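Side-chain contacts in phosphodiesterase (Trypanosoma brucei brucei, PDB 5H2Q), which belongs to the all-helical phosphodiesterases of the HD clan and carries a zinc ion and a magnesium ion: residues C118-I123 / M232-L237; R53-S58 / D95-I100; E176-G181 / L190-M195; Y110-E115 / A312-M317. All blocks are in the same frame, centred on the assembly; numbering follows the deposited sequence. Where two conformers were deposited one is given.

Contact 1 (C118-I123 / M232-L237); sequences CFVLLI and MTMDVL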
# COMPACT_ATOMS: atom_id res chain seq x y z
N CYS A 118 -12.18 1.52 -8.62
CA CYS A 118 -11.80 0.32 -7.87
C CYS A 118 -10.61 -0.34 -8.57
O CYS A 118 -9.62 -0.67 -7.92
CB CYS A 118 -12.97 -0.64 -7.76
SG CYS A 118 -14.27 -0.04 -6.64
N PHE A 119 -10.68 -0.47 -9.91
CA PHE A 119 -9.58 -1.03 -10.70
C PHE A 119 -8.33 -0.16 -10.51
O PHE A 119 -7.26 -0.69 -10.20
CB PHE A 119 -9.97 -1.04 -12.19
CG PHE A 119 -8.87 -1.57 -13.08
CD1 PHE A 119 -8.23 -2.77 -12.78
CD2 PHE A 119 -8.46 -0.87 -14.21
CE1 PHE A 119 -7.23 -3.29 -13.62
CE2 PHE A 119 -7.43 -1.37 -15.03
CZ PHE A 119 -6.83 -2.57 -14.72
N VAL A 120 -8.47 1.17 -10.66
CA VAL A 120 -7.36 2.09 -10.48
C VAL A 120 -6.73 1.92 -9.09
O VAL A 120 -5.50 1.87 -8.98
CB VAL A 120 -7.79 3.56 -10.75
CG1 VAL A 120 -6.70 4.56 -10.32
CG2 VAL A 120 -8.16 3.75 -12.24
N LEU A 121 -7.54 1.83 -8.03
CA LEU A 121 -7.00 1.69 -6.66
C LEU A 121 -6.16 0.42 -6.49
O LEU A 121 -5.07 0.45 -5.90
CB LEU A 121 -8.17 1.58 -5.68
CG LEU A 121 -8.52 2.71 -4.76
CD1 LEU A 121 -9.35 2.15 -3.61
CD2 LEU A 121 -7.28 3.39 -4.16
N LEU A 122 -6.65 -0.72 -7.03
CA LEU A 122 -5.93 -1.99 -6.90
C LEU A 122 -4.61 -1.95 -7.65
O LEU A 122 -3.58 -2.41 -7.14
CB LEU A 122 -6.82 -3.14 -7.36
CG LEU A 122 -8.09 -3.32 -6.50
CD1 LEU A 122 -9.02 -4.32 -7.13
CD2 LEU A 122 -7.73 -3.75 -5.06
N ILE A 123 -4.62 -1.31 -8.83
CA ILE A 123 -3.39 -1.10 -9.62
C ILE A 123 -2.44 -0.20 -8.83
O ILE A 123 -1.26 -0.51 -8.70
CB ILE A 123 -3.73 -0.49 -11.00
CG1 ILE A 123 -4.44 -1.54 -11.94
CG2 ILE A 123 -2.47 0.13 -11.63
CD1 ILE A 123 -3.66 -2.90 -12.14
N MET A 232 -11.08 11.73 -2.63
CA MET A 232 -10.76 11.69 -1.21
C MET A 232 -11.01 10.30 -0.63
O MET A 232 -10.22 9.87 0.19
CB MET A 232 -11.47 12.82 -0.44
CG MET A 232 -10.86 14.20 -0.67
SD MET A 232 -9.09 14.43 -0.35
CE MET A 232 -8.92 13.58 1.19
N THR A 233 -12.07 9.58 -1.07
CA THR A 233 -12.34 8.22 -0.63
C THR A 233 -11.17 7.32 -1.12
O THR A 233 -10.70 6.47 -0.36
CB THR A 233 -13.70 7.73 -1.15
OG1 THR A 233 -14.72 8.62 -0.69
CG2 THR A 233 -14.01 6.33 -0.70
N MET A 234 -10.74 7.50 -2.38
CA MET A 234 -9.62 6.72 -2.93
C MET A 234 -8.34 6.98 -2.11
O MET A 234 -7.66 6.03 -1.73
CB MET A 234 -9.36 7.12 -4.39
CG MET A 234 -10.48 6.70 -5.35
SD MET A 234 -10.10 7.06 -7.06
CE MET A 234 -8.86 5.76 -7.38
N ASP A 235 -8.04 8.26 -1.79
CA ASP A 235 -6.84 8.60 -0.98
C ASP A 235 -6.94 7.94 0.39
O ASP A 235 -5.99 7.29 0.84
CB ASP A 235 -6.76 10.13 -0.79
CG ASP A 235 -6.54 10.96 -2.02
OD1 ASP A 235 -6.12 10.38 -3.07
OD2 ASP A 235 -6.73 12.19 -1.95
N VAL A 236 -8.11 8.05 1.04
CA VAL A 236 -8.36 7.44 2.35
C VAL A 236 -8.25 5.91 2.31
O VAL A 236 -7.70 5.31 3.23
CB VAL A 236 -9.71 7.95 2.91
CG1 VAL A 236 -10.30 7.01 3.96
CG2 VAL A 236 -9.51 9.36 3.46
N LEU A 237 -8.69 5.27 1.21
CA LEU A 237 -8.55 3.83 1.12
C LEU A 237 -7.10 3.40 0.88
O LEU A 237 -6.68 2.38 1.41
CB LEU A 237 -9.46 3.26 0.02
CG LEU A 237 -10.89 3.06 0.40
CD1 LEU A 237 -11.64 2.55 -0.78
CD2 LEU A 237 -11.03 2.06 1.56
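No flat group lies between V120 and L121 on one helix and M234 and L237 on the other. The one ring here, F119, lies away from the other segment, with I123 CG1 over one face, offset toward the rim, while its rim atom CE2 comes near the carbonyl of V179. The join is therefore aliphatic, and it packs helix 115-127 against helix 227-242 in the all-helical core of the phosphodiesterase domain. The two helical segments run the same way at 31°, their axes 10.8 Å apart. L121 reaches into the space between them and has the largest buried area of the contact. Its CD1 branch meets L237 CD1 at 3.7 Å and also rests on L237 CB, the two leucines standing about at right angles. Its other branch, CD2, lies 3.6 Å from M234 O. M234 runs out extended and then bends at its last torsion (chi3 73°), which swings its methyl back across the gap. There CE lies 3.8 Å from V120 CG1 and 4.0 Å from L121 CG, so one methyl bridges two consecutive residues. S194 and C198 of helix 185-200 also pack on M234, and I100 of helix 90-105 on L121. Carbon surfaces meet, with M234 O the one polar atom in van der Waals contact, so cohesion comes from shape fit and the exclusion of water.

Contact 2 (R53-S58 / D95-I100); sequences RLLLGS and DVCQTI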
# COMPACT_ATOMS: atom_id res chain seq x y z
N ARG A 53 -4.03 -13.34 -9.85
CA ARG A 53 -5.28 -14.07 -9.71
C ARG A 53 -6.35 -13.27 -9.00
O ARG A 53 -7.53 -13.40 -9.36
CB ARG A 53 -5.04 -15.43 -9.05
CG ARG A 53 -4.16 -16.37 -9.86
CD ARG A 53 -4.74 -16.62 -11.24
NE ARG A 53 -3.85 -17.39 -12.10
CZ ARG A 53 -4.15 -17.77 -13.34
NH1 ARG A 53 -3.28 -18.48 -14.05
NH2 ARG A 53 -5.32 -17.45 -13.88
N LEU A 54 -5.97 -12.44 -8.03
CA LEU A 54 -6.97 -11.59 -7.36
C LEU A 54 -7.62 -10.65 -8.37
O LEU A 54 -8.85 -10.57 -8.46
CB LEU A 54 -6.30 -10.77 -6.26
CG LEU A 54 -7.20 -9.83 -5.46
CD1 LEU A 54 -8.18 -10.64 -4.55
CD2 LEU A 54 -6.37 -8.89 -4.63
N LEU A 55 -6.79 -9.98 -9.17
CA LEU A 55 -7.29 -9.02 -10.16
C LEU A 55 -8.02 -9.70 -11.32
O LEU A 55 -9.12 -9.29 -11.66
CB LEU A 55 -6.16 -8.09 -10.61
CG LEU A 55 -5.82 -6.88 -9.70
CD1 LEU A 55 -5.74 -7.25 -8.21
CD2 LEU A 55 -4.54 -6.20 -10.13
N LEU A 56 -7.46 -10.77 -11.90
CA LEU A 56 -8.21 -11.43 -13.00
C LEU A 56 -9.53 -12.01 -12.48
O LEU A 56 -10.55 -11.98 -13.18
CB LEU A 56 -7.38 -12.57 -13.63
CG LEU A 56 -6.35 -12.24 -14.67
CD1 LEU A 56 -5.86 -13.52 -15.34
CD2 LEU A 56 -6.86 -11.25 -15.73
N GLY A 57 -9.51 -12.51 -11.23
CA GLY A 57 -10.65 -13.13 -10.58
C GLY A 57 -11.82 -12.19 -10.41
O GLY A 57 -12.97 -12.63 -10.47
N SER A 58 -11.53 -10.89 -10.24
CA SER A 58 -12.50 -9.81 -10.04
C SER A 58 -13.26 -9.49 -11.31
O SER A 58 -14.41 -9.07 -11.21
CB SER A 58 -11.82 -8.54 -9.53
OG SER A 58 -11.02 -7.87 -10.48
N ASP A 95 0.34 -7.14 -0.31
CA ASP A 95 -0.50 -7.08 0.87
C ASP A 95 -1.46 -5.89 0.81
O ASP A 95 -2.65 -6.06 1.09
CB ASP A 95 0.38 -6.99 2.14
CG ASP A 95 -0.44 -6.77 3.39
OD1 ASP A 95 -1.42 -7.53 3.60
OD2 ASP A 95 -0.11 -5.85 4.16
N VAL A 96 -0.95 -4.70 0.46
CA VAL A 96 -1.79 -3.50 0.38
C VAL A 96 -2.90 -3.68 -0.68
O VAL A 96 -4.06 -3.31 -0.44
CB VAL A 96 -0.97 -2.21 0.22
CG1 VAL A 96 -1.87 -1.02 -0.12
CG2 VAL A 96 -0.15 -1.92 1.48
N CYS A 97 -2.54 -4.30 -1.81
CA CYS A 97 -3.47 -4.58 -2.90
C CYS A 97 -4.57 -5.49 -2.38
O CYS A 97 -5.75 -5.16 -2.51
CB CYS A 97 -2.72 -5.22 -4.07
SG CYS A 97 -3.77 -5.54 -5.51
N GLN A 98 -4.18 -6.64 -1.78
CA GLN A 98 -5.13 -7.63 -1.23
C GLN A 98 -6.03 -7.00 -0.15
O GLN A 98 -7.25 -7.24 -0.12
CB GLN A 98 -4.37 -8.85 -0.70
CG GLN A 98 -5.30 -10.04 -0.41
CD GLN A 98 -5.96 -10.00 0.96
OE1 GLN A 98 -5.47 -9.37 1.91
NE2 GLN A 98 -7.11 -10.66 1.10
N THR A 99 -5.43 -6.21 0.75
CA THR A 99 -6.17 -5.56 1.83
C THR A 99 -7.20 -4.59 1.30
O THR A 99 -8.37 -4.65 1.69
CB THR A 99 -5.21 -4.87 2.82
OG1 THR A 99 -4.29 -5.86 3.27
CG2 THR A 99 -5.94 -4.30 4.03
N ILE A 100 -6.80 -3.71 0.36
CA ILE A 100 -7.73 -2.76 -0.24
C ILE A 100 -8.88 -3.53 -0.91
O ILE A 100 -10.04 -3.16 -0.77
CB ILE A 100 -7.03 -1.76 -1.17
CG1 ILE A 100 -6.15 -0.78 -0.32
CG2 ILE A 100 -8.04 -0.97 -2.00
CD1 ILE A 100 -5.27 0.05 -1.16
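L54 and Q98 mark the closest backbone approach, 7.5 Å between their CA atoms, where two helical segments running the same way at 31° keep their axes 11.2 Å apart. At that spacing small groups and branch ends do the touching. L54 points toward the second helix: with CG anti to the backbone N (chi1 -180°), its CD2 methyl comes to rest 3.8 Å from Q98 CA, on the backbone, and lies a little farther from Q98 CB. The same methyl brushes C97 SG at 4.3 Å. A second approach to that sulfur comes from L55, whose CD1 is 3.8 Å from C97 SG; L55 has two modelled conformers, so this touch holds for the one described. L54 and C97 give up the most surface to the contact, and all four touching residues are buried. C97 thus offers one sulfur to two consecutive leucines. Q98 gives the contact its aliphatic base, while its amide goes elsewhere, NE2 donating to the carbonyls of V26 and D28. Helix 43-58 packs on the C97 and Q98 side of helix 90-105, the helix that supplies the zinc ligand H92, through L54 and L55. Helix 115-127 packs against helix 90-105 too, with A125 and L126 on C97. From helix 68-80, L71 packs on L55, and Y101, one residue past the second segment, meets both L54 and S58.

Contact 3 (E176-G181 / L190-M195); sequences ESDVFG and LAFRSM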
# COMPACT_ATOMS: atom_id res chain seq x y z
N GLU A 176 3.11 -2.62 -23.56
CA GLU A 176 3.00 -4.02 -23.15
C GLU A 176 2.74 -4.19 -21.66
O GLU A 176 2.41 -5.29 -21.23
CB GLU A 176 4.19 -4.85 -23.62
CG GLU A 176 4.03 -5.28 -25.07
CD GLU A 176 5.19 -6.08 -25.64
OE1 GLU A 176 6.26 -6.13 -24.99
OE2 GLU A 176 5.01 -6.66 -26.73
N SER A 177 2.86 -3.11 -20.89
CA SER A 177 2.57 -3.13 -19.45
C SER A 177 1.60 -2.02 -19.07
O SER A 177 1.41 -1.72 -17.88
CB SER A 177 3.86 -3.06 -18.63
OG SER A 177 4.71 -2.00 -19.04
N ASP A 178 0.96 -1.40 -20.08
CA ASP A 178 0.04 -0.31 -19.79
C ASP A 178 -1.33 -0.86 -19.47
O ASP A 178 -2.17 -1.05 -20.37
CB ASP A 178 0.01 0.75 -20.89
CG ASP A 178 -0.85 1.96 -20.56
OD1 ASP A 178 -1.39 2.02 -19.41
OD2 ASP A 178 -0.93 2.88 -21.41
N VAL A 179 -1.57 -1.09 -18.17
CA VAL A 179 -2.87 -1.58 -17.71
C VAL A 179 -3.98 -0.60 -17.95
O VAL A 179 -5.12 -0.98 -17.79
CB VAL A 179 -2.87 -2.07 -16.23
CG1 VAL A 179 -1.99 -3.31 -16.07
CG2 VAL A 179 -2.48 -0.94 -15.26
N PHE A 180 -3.65 0.67 -18.31
CA PHE A 180 -4.65 1.70 -18.61
C PHE A 180 -4.75 1.90 -20.14
O PHE A 180 -5.44 2.81 -20.60
CB PHE A 180 -4.32 3.01 -17.91
CG PHE A 180 -4.31 2.93 -16.38
CD1 PHE A 180 -5.18 2.08 -15.71
CD2 PHE A 180 -3.39 3.65 -15.64
CE1 PHE A 180 -5.19 2.02 -14.31
CE2 PHE A 180 -3.39 3.59 -14.23
CZ PHE A 180 -4.28 2.76 -13.58
N GLY A 181 -4.05 1.04 -20.88
CA GLY A 181 -3.98 1.08 -22.34
C GLY A 181 -5.30 0.85 -23.06
O GLY A 181 -5.43 1.27 -24.20
N LEU A 190 -8.54 10.13 -15.87
CA LEU A 190 -8.94 9.83 -14.49
C LEU A 190 -8.00 8.77 -13.92
O LEU A 190 -7.58 8.89 -12.77
CB LEU A 190 -10.42 9.34 -14.39
CG LEU A 190 -10.92 8.95 -12.97
CD1 LEU A 190 -12.40 9.26 -12.77
CD2 LEU A 190 -10.65 7.48 -12.65
N ALA A 191 -7.70 7.71 -14.69
CA ALA A 191 -6.84 6.62 -14.18
C ALA A 191 -5.46 7.13 -13.76
O ALA A 191 -5.06 6.89 -12.62
CB ALA A 191 -6.73 5.51 -15.20
N PHE A 192 -4.78 7.90 -14.63
CA PHE A 192 -3.46 8.44 -14.26
C PHE A 192 -3.55 9.44 -13.14
O PHE A 192 -2.73 9.39 -12.21
CB PHE A 192 -2.77 9.06 -15.48
CG PHE A 192 -2.15 7.99 -16.35
CD1 PHE A 192 -0.84 7.58 -16.14
CD2 PHE A 192 -2.87 7.41 -17.39
CE1 PHE A 192 -0.28 6.56 -16.91
CE2 PHE A 192 -2.30 6.40 -18.18
CZ PHE A 192 -1.00 5.99 -17.95
N ARG A 193 -4.53 10.36 -13.22
CA ARG A 193 -4.68 11.40 -12.19
C ARG A 193 -4.96 10.81 -10.81
O ARG A 193 -4.29 11.18 -9.85
CB ARG A 193 -5.74 12.45 -12.57
CG ARG A 193 -5.83 13.62 -11.56
CD ARG A 193 -6.95 14.63 -11.78
NE ARG A 193 -7.86 14.29 -12.87
CZ ARG A 193 -9.01 13.63 -12.73
NH1 ARG A 193 -9.40 13.21 -11.53
NH2 ARG A 193 -9.77 13.38 -13.78
N SER A 194 -5.95 9.90 -10.72
CA SER A 194 -6.32 9.23 -9.47
C SER A 194 -5.17 8.42 -8.90
O SER A 194 -4.95 8.49 -7.69
CB SER A 194 -7.55 8.35 -9.67
OG SER A 194 -8.68 9.18 -9.85
N MET A 195 -4.41 7.69 -9.77
CA MET A 195 -3.27 6.88 -9.30
C MET A 195 -2.22 7.79 -8.63
O MET A 195 -1.79 7.54 -7.51
CB MET A 195 -2.64 6.10 -10.47
CG MET A 195 -1.31 5.44 -10.11
SD MET A 195 -0.54 4.76 -11.59
CE MET A 195 0.15 6.29 -12.33
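With chi1 at -62°, F180 sets its ring with CG anti to its own carbonyl carbon, facing A191 of the helix, and F192 takes a similar torsion that brings its ring alongside. The A191 methyl sits over the centre of the F180 ring in a CH-pi contact, CB being 3.6 Å from the ring centroid. V179 CG2 lies over the opposite face, nearer the rim. The two rings form a T-shaped pair: the edge of F180 addresses the face of F192, planes at 74°, with F180 CD2 3.9 Å from F192 CE2. M195 adds a Met-aromatic contact at the edge, its SD 4.1 Å from F180 CE2. The loop between helices 159-172 and 185-200 folds back on the latter, with I123 of helix 115-127 on F180. D178 opens the type I turn that presents F180, closed by G181 N to D178 O at 2.9 Å; its OD1 accepts from F180 N at 2.9 Å in an Asx turn, while OD2 makes a salt bridge with R188. Both carboxylate oxygens are engaged, which would favour the charged form. Across the contact the forces are dispersion and the weak electrostatics of ring edges, a methyl and a thioether.

Contact 4 (Y110-E115 / A312-M317); sequences YEKLTE and ACLQGM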
# COMPACT_ATOMS: atom_id res chain seq x y z
N TYR A 110 -16.90 -0.50 -2.32
CA TYR A 110 -17.10 -0.42 -3.77
C TYR A 110 -18.34 0.46 -4.11
O TYR A 110 -18.37 1.04 -5.19
CB TYR A 110 -17.25 -1.83 -4.40
CG TYR A 110 -18.58 -2.49 -4.12
CD1 TYR A 110 -19.67 -2.31 -4.97
CD2 TYR A 110 -18.76 -3.28 -2.99
CE1 TYR A 110 -20.92 -2.87 -4.68
CE2 TYR A 110 -20.01 -3.83 -2.68
CZ TYR A 110 -21.08 -3.63 -3.54
OH TYR A 110 -22.28 -4.24 -3.24
N GLU A 111 -19.35 0.52 -3.20
CA GLU A 111 -20.53 1.37 -3.44
C GLU A 111 -20.20 2.86 -3.48
O GLU A 111 -20.96 3.64 -4.08
CB GLU A 111 -21.58 1.15 -2.34
CG GLU A 111 -22.01 -0.31 -2.20
CD GLU A 111 -23.20 -0.49 -1.29
OE1 GLU A 111 -23.25 0.22 -0.25
OE2 GLU A 111 -24.11 -1.29 -1.63
N LYS A 112 -19.07 3.26 -2.85
CA LYS A 112 -18.64 4.66 -2.76
C LYS A 112 -17.75 5.10 -3.92
O LYS A 112 -17.36 6.27 -3.97
CB LYS A 112 -17.89 4.90 -1.44
CG LYS A 112 -18.47 4.25 -0.16
CD LYS A 112 -19.85 4.79 0.20
CE LYS A 112 -20.29 4.25 1.53
NZ LYS A 112 -21.75 4.45 1.73
N LEU A 113 -17.37 4.16 -4.82
CA LEU A 113 -16.47 4.44 -5.94
C LEU A 113 -17.00 3.82 -7.20
O LEU A 113 -17.70 2.82 -7.13
CB LEU A 113 -15.08 3.81 -5.64
CG LEU A 113 -14.28 4.41 -4.47
CD1 LEU A 113 -12.97 3.64 -4.28
CD2 LEU A 113 -14.02 5.92 -4.69
N THR A 114 -16.61 4.35 -8.36
CA THR A 114 -17.02 3.70 -9.59
C THR A 114 -16.14 2.45 -9.75
O THR A 114 -15.07 2.35 -9.15
CB THR A 114 -16.82 4.60 -10.81
OG1 THR A 114 -15.42 4.84 -11.02
CG2 THR A 114 -17.61 5.92 -10.73
N GLU A 115 -16.58 1.51 -10.58
CA GLU A 115 -15.86 0.29 -10.92
C GLU A 115 -14.46 0.62 -11.47
O GLU A 115 -13.48 -0.04 -11.08
CB GLU A 115 -16.67 -0.43 -11.98
CG GLU A 115 -16.52 -1.91 -11.94
CD GLU A 115 -17.62 -2.59 -12.72
OE1 GLU A 115 -17.95 -2.13 -13.84
OE2 GLU A 115 -18.12 -3.62 -12.22
N ALA A 312 -17.81 8.17 10.07
CA ALA A 312 -18.30 9.18 9.12
C ALA A 312 -19.00 8.62 7.88
O ALA A 312 -19.83 9.32 7.29
CB ALA A 312 -17.18 10.10 8.70
N CYS A 313 -18.61 7.40 7.44
CA CYS A 313 -19.12 6.89 6.17
C CYS A 313 -18.92 5.40 5.95
O CYS A 313 -19.79 4.78 5.37
CB CYS A 313 -18.50 7.70 5.02
SG CYS A 313 -19.08 7.25 3.37
N LEU A 314 -17.77 4.83 6.36
CA LEU A 314 -17.41 3.44 6.04
C LEU A 314 -17.83 2.40 7.08
O LEU A 314 -17.00 1.60 7.53
CB LEU A 314 -15.89 3.35 5.74
CG LEU A 314 -15.37 4.35 4.69
CD1 LEU A 314 -13.89 4.13 4.40
CD2 LEU A 314 -16.17 4.28 3.38
N GLN A 315 -19.15 2.32 7.37
CA GLN A 315 -19.74 1.40 8.33
C GLN A 315 -19.37 -0.05 8.11
O GLN A 315 -19.22 -0.78 9.08
CB GLN A 315 -21.29 1.55 8.40
CG GLN A 315 -21.79 2.96 8.71
CD GLN A 315 -21.76 3.28 10.19
OE1 GLN A 315 -22.74 3.05 10.92
NE2 GLN A 315 -20.66 3.84 10.66
N GLY A 316 -19.20 -0.45 6.84
CA GLY A 316 -18.82 -1.82 6.50
C GLY A 316 -17.41 -2.22 6.89
O GLY A 316 -17.11 -3.42 6.92
N MET A 317 -16.55 -1.23 7.22
CA MET A 317 -15.16 -1.45 7.65
C MET A 317 -15.01 -1.45 9.19
O MET A 317 -13.90 -1.35 9.70
CB MET A 317 -14.21 -0.42 7.00
CG MET A 317 -13.74 -0.82 5.60
SD MET A 317 -12.84 0.54 4.83
CE MET A 317 -11.23 0.47 5.81
O HOH W 1 -22.16 3.93 4.44
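K112 and C313 bury the most surface here, and they meet through the lysine's aliphatic chain: K112 CE lies 3.7 Å from C313 SG, with CD slightly farther off. A bend at chi2 (-64°) turns the otherwise extended K112 chain alongside the cysteine. On the other side, chi1 near -177° puts the C313 sulfur beside its own carbonyl carbon and against K112 CE. The ammonium group does not bond directly to the second segment. It works through a water, which accepts from K112 NZ at 2.8 Å and donates to C313 O at 2.7 Å; the carbonyl itself lies 4.1 Å from NZ. This gives the ammonium end of the lysine a polar tie to the carbonyl of the first residue to leave the helix, where the partial negative charge of a helix end would probably favour a cation. L314 takes a smaller share, its CD2 methyl reaching 4.2 Å from K112 CG, lower on the same chain. The contact joins two connections: the one between helices 90-105 and 115-127, which has a 3-10 turn through K112, and the one between helices 290-312 and 318-334. Y214 of helix 207-217 covers both C313 and L314, and V109 packs on L314. Next to the lysine, L113 turns inward onto M234 and L237 of helix 227-242, and the K112 carbonyl bonds Y222 OH.

Contact 1 is the middle of the group and touches each of the other three. L122 CD2 meets C97 O of contact 2 at 3.5 Å; V120 CG1 meets A191 O of contact 3 at 3.7 Å; T233 CB meets L113 CD2 of contact 4 at 4.0 Å. Contacts 3 and 4, centres 22 Å apart, lie farthest from each other and do not touch. None of the four supplies a zinc ligand: H92 comes from helix 90-105, D242 from the end of helix 227-242, and H128 and D129 just after helix 115-127. The side chains of C97, L121 and M195 lie about 11, 12 and 13 Å from the zinc ion.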